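Local coordinates for oxidoreductase, Gfo/Idh/MocA family (Vibrio cholerae, PDB 1XEA), which probably binds a nicotinamide dinucleotide and catalyses an oxidoreduction, as other members of its family do, on a substrate not yet established, at residues Q15-P20 against P261-K266. Numbering follows the deposited sequence.
Sequences QKAYLP and PMLASK
With chi1 of -76° and chi2 of -178°, Leu263 sets its CG anti to its own carbonyl carbon, which places the extended branch CD1 against Ala17 and Pro20. It reaches the first helix of the Rossmann fold, 12-22, whose start overlaps a GxGxxA-like pattern (Gly9, Gly11, Ala14), consistent with dinucleotide binding. The example illustrates how one branched side chain can supply most of the contact between the helix of a Rossmann fold and a short helix far along the chain, here 262-265, without any hydrogen bond between the two segments. Both methyls rest on Ala17, and CD1 alone goes on to Pro20. CD2 lies 3.5 Å from Ala17 CB, while CD1 comes to 3.7 Å from Pro20 CG, where the leucine side chain and the proline ring cross at about a right angle. CD1 also borders the backbone carbonyls of Lys16 and Ala17, in a helix that widens into a pi-type turn at 15-18 and kinks at Pro20, whose ring nitrogen has no hydrogen to donate. Around this apolar centre, Phe268 of helix 268-281 packs on Ala17, and Trp259 of the second subunit packs on Ala17 and Leu263. The same indole takes a cation-pi contact from Lys16, placing the contact beside an interface between subunits. Within the short helix that carries Leu263, Pro261 stands at the N-cap and its O accepts from Ser265 N, while Met262 O receives two donors, Lys266 N at 3.2 Å and Ser265 OG at 2.8 Å, the hydroxyl lying in the carbonyl plane on a lone pair at a C=O...donor angle of 135°.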
ATOM      1  N   GLN A  15      17.595   9.649 -27.122  1.00 51.06           N
ATOM      2  CA  GLN A  15      18.697   9.154 -26.326  1.00 50.16           C
ATOM      3  C   GLN A  15      18.256   8.352 -25.115  1.00 49.81           C
ATOM      4  O   GLN A  15      18.954   7.431 -24.711  1.00 51.22           O
ATOM      5  CB  GLN A  15      19.576  10.310 -25.889  1.00 49.17           C
ATOM      6  CG  GLN A  15      20.318  10.931 -27.028  1.00 50.40           C
ATOM      7  CD  GLN A  15      21.119  12.120 -26.577  1.00 51.98           C
ATOM      8  OE1 GLN A  15      21.937  12.021 -25.661  1.00 51.33           O
ATOM      9  NE2 GLN A  15      20.886  13.261 -27.211  1.00 53.90           N
ATOM     10  N   LYS A  16      17.096   8.678 -24.550  1.00 49.34           N
ATOM     11  CA  LYS A  16      16.607   7.973 -23.368  1.00 48.96           C
ATOM     12  C   LYS A  16      15.880   6.648 -23.610  1.00 47.93           C
ATOM     13  O   LYS A  16      15.994   5.725 -22.805  1.00 48.49           O
ATOM     14  CB  LYS A  16      15.681   8.874 -22.548  1.00 50.81           C
ATOM     15  CG  LYS A  16      16.367   9.807 -21.574  1.00 54.77           C
ATOM     16  CD  LYS A  16      15.341  10.424 -20.624  1.00 58.83           C
ATOM     17  CE  LYS A  16      15.982  11.360 -19.584  1.00 60.07           C
ATOM     18  NZ  LYS A  16      14.960  11.932 -18.632  1.00 59.99           N
ATOM     19  N   ALA A  17      15.140   6.537 -24.706  1.00 46.44           N
ATOM     20  CA  ALA A  17      14.392   5.311 -24.946  1.00 45.62           C
ATOM     21  C   ALA A  17      14.667   4.617 -26.266  1.00 44.96           C
ATOM     22  O   ALA A  17      15.143   3.482 -26.304  1.00 43.71           O
ATOM     23  CB  ALA A  17      12.897   5.599 -24.827  1.00 45.78           C
ATOM     24  N   TYR A  18      14.351   5.303 -27.355  1.00 44.98           N
ATOM     25  CA  TYR A  18      14.523   4.731 -28.684  1.00 43.71           C
ATOM     26  C   TYR A  18      15.919   4.191 -28.991  1.00 43.05           C
ATOM     27  O   TYR A  18      16.099   2.987 -29.192  1.00 43.00           O
ATOM     28  CB  TYR A  18      14.100   5.756 -29.729  1.00 40.92           C
ATOM     29  CG  TYR A  18      12.630   6.069 -29.661  1.00 39.68           C
ATOM     30  CD1 TYR A  18      12.188   7.316 -29.254  1.00 39.62           C
ATOM     31  CD2 TYR A  18      11.676   5.119 -30.031  1.00 40.06           C
ATOM     32  CE1 TYR A  18      10.830   7.619 -29.224  1.00 38.34           C
ATOM     33  CE2 TYR A  18      10.313   5.409 -30.007  1.00 37.38           C
ATOM     34  CZ  TYR A  18       9.898   6.664 -29.605  1.00 37.40           C
ATOM     35  OH  TYR A  18       8.556   6.984 -29.615  1.00 37.49           O
ATOM     36  N   LEU A  19      16.903   5.076 -29.020  1.00 43.14           N
ATOM     37  CA  LEU A  19      18.265   4.662 -29.314  1.00 44.10           C
ATOM     38  C   LEU A  19      18.692   3.448 -28.485  1.00 43.73           C
ATOM     39  O   LEU A  19      19.122   2.432 -29.040  1.00 43.92           O
ATOM     40  CB  LEU A  19      19.229   5.822 -29.082  1.00 44.51           C
ATOM     41  CG  LEU A  19      20.285   5.987 -30.170  1.00 46.32           C
ATOM     42  CD1 LEU A  19      21.235   7.091 -29.753  1.00 49.80           C
ATOM     43  CD2 LEU A  19      21.041   4.688 -30.386  1.00 46.29           C
ATOM     44  N   PRO A  20      18.566   3.528 -27.147  1.00 43.28           N
ATOM     45  CA  PRO A  20      18.969   2.379 -26.339  1.00 42.42           C
ATOM     46  C   PRO A  20      18.221   1.085 -26.658  1.00 42.11           C
ATOM     47  O   PRO A  20      18.788  -0.004 -26.561  1.00 43.60           O
ATOM     48  CB  PRO A  20      18.747   2.868 -24.906  1.00 41.94           C
ATOM     49  CG  PRO A  20      17.694   3.906 -25.041  1.00 41.37           C
ATOM     50  CD  PRO A  20      18.091   4.628 -26.287  1.00 42.40           C
ATOM     51  N   PRO A 261      13.041  -5.140 -18.321  1.00 36.68           N
ATOM     52  CA  PRO A 261      13.699  -3.838 -18.472  1.00 37.17           C
ATOM     53  C   PRO A 261      12.732  -2.659 -18.345  1.00 35.81           C
ATOM     54  O   PRO A 261      11.578  -2.752 -18.745  1.00 34.31           O
ATOM     55  CB  PRO A 261      14.377  -3.938 -19.846  1.00 36.52           C
ATOM     56  CG  PRO A 261      13.616  -5.014 -20.545  1.00 36.70           C
ATOM     57  CD  PRO A 261      13.330  -6.011 -19.468  1.00 36.21           C
HETATM   58  N   MSE A 262      13.220  -1.569 -17.758  1.00 37.85           N
HETATM   59  CA  MSE A 262      12.432  -0.362 -17.530  1.00 38.55           C
HETATM   60  C   MSE A 262      11.770   0.158 -18.791  1.00 38.40           C
HETATM   61  O   MSE A 262      10.566   0.423 -18.802  1.00 39.67           O
HETATM   62  CB  MSE A 262      13.328   0.718 -16.912  1.00 41.79           C
HETATM   63  CG  MSE A 262      12.671   2.055 -16.611  1.00 43.40           C
HETATM   64 SE   MSE A 262      12.670   3.271 -18.100  1.00 51.96          SE
HETATM   65  CE  MSE A 262      14.574   3.552 -18.244  1.00 44.64           C
ATOM     66  N   LEU A 263      12.537   0.315 -19.861  1.00 37.17           N
ATOM     67  CA  LEU A 263      11.938   0.817 -21.089  1.00 37.12           C
ATOM     68  C   LEU A 263      10.816  -0.112 -21.561  1.00 37.38           C
ATOM     69  O   LEU A 263       9.769   0.358 -22.022  1.00 39.91           O
ATOM     70  CB  LEU A 263      13.003   0.993 -22.185  1.00 36.24           C
ATOM     71  CG  LEU A 263      13.930   2.224 -22.045  1.00 34.95           C
ATOM     72  CD1 LEU A 263      14.885   2.285 -23.240  1.00 31.44           C
ATOM     73  CD2 LEU A 263      13.098   3.518 -21.968  1.00 33.26           C
ATOM     74  N   ALA A 264      11.023  -1.423 -21.419  1.00 35.83           N
ATOM     75  CA  ALA A 264      10.030  -2.421 -21.831  1.00 32.59           C
ATOM     76  C   ALA A 264       8.736  -2.265 -21.064  1.00 30.64           C
ATOM     77  O   ALA A 264       7.635  -2.384 -21.629  1.00 30.61           O
ATOM     78  CB  ALA A 264      10.570  -3.821 -21.621  1.00 30.42           C
ATOM     79  N   SER A 265       8.866  -2.015 -19.768  1.00 29.31           N
ATOM     80  CA  SER A 265       7.679  -1.844 -18.945  1.00 30.49           C
ATOM     81  C   SER A 265       6.910  -0.614 -19.441  1.00 31.83           C
ATOM     82  O   SER A 265       5.681  -0.567 -19.349  1.00 33.41           O
ATOM     83  CB  SER A 265       8.053  -1.668 -17.482  1.00 27.46           C
ATOM     84  OG  SER A 265       8.339  -0.325 -17.210  1.00 27.07           O
ATOM     85  N   LYS A 266       7.633   0.373 -19.974  1.00 29.94           N
ATOM     86  CA  LYS A 266       6.985   1.566 -20.496  1.00 28.54           C
ATOM     87  C   LYS A 266       6.498   1.346 -21.920  1.00 29.83           C
ATOM     88  O   LYS A 266       6.217   2.297 -22.655  1.00 28.60           O
ATOM     89  CB  LYS A 266       7.922   2.761 -20.455  1.00 28.82           C
ATOM     90  CG  LYS A 266       8.335   3.175 -19.065  1.00 31.36           C
ATOM     91  CD  LYS A 266       8.780   4.642 -19.044  1.00 28.98           C
ATOM     92  CE  LYS A 266       9.471   4.965 -17.741  1.00 27.20           C
ATOM     93  NZ  LYS A 266       8.647   4.604 -16.575  1.00 23.06           N
TER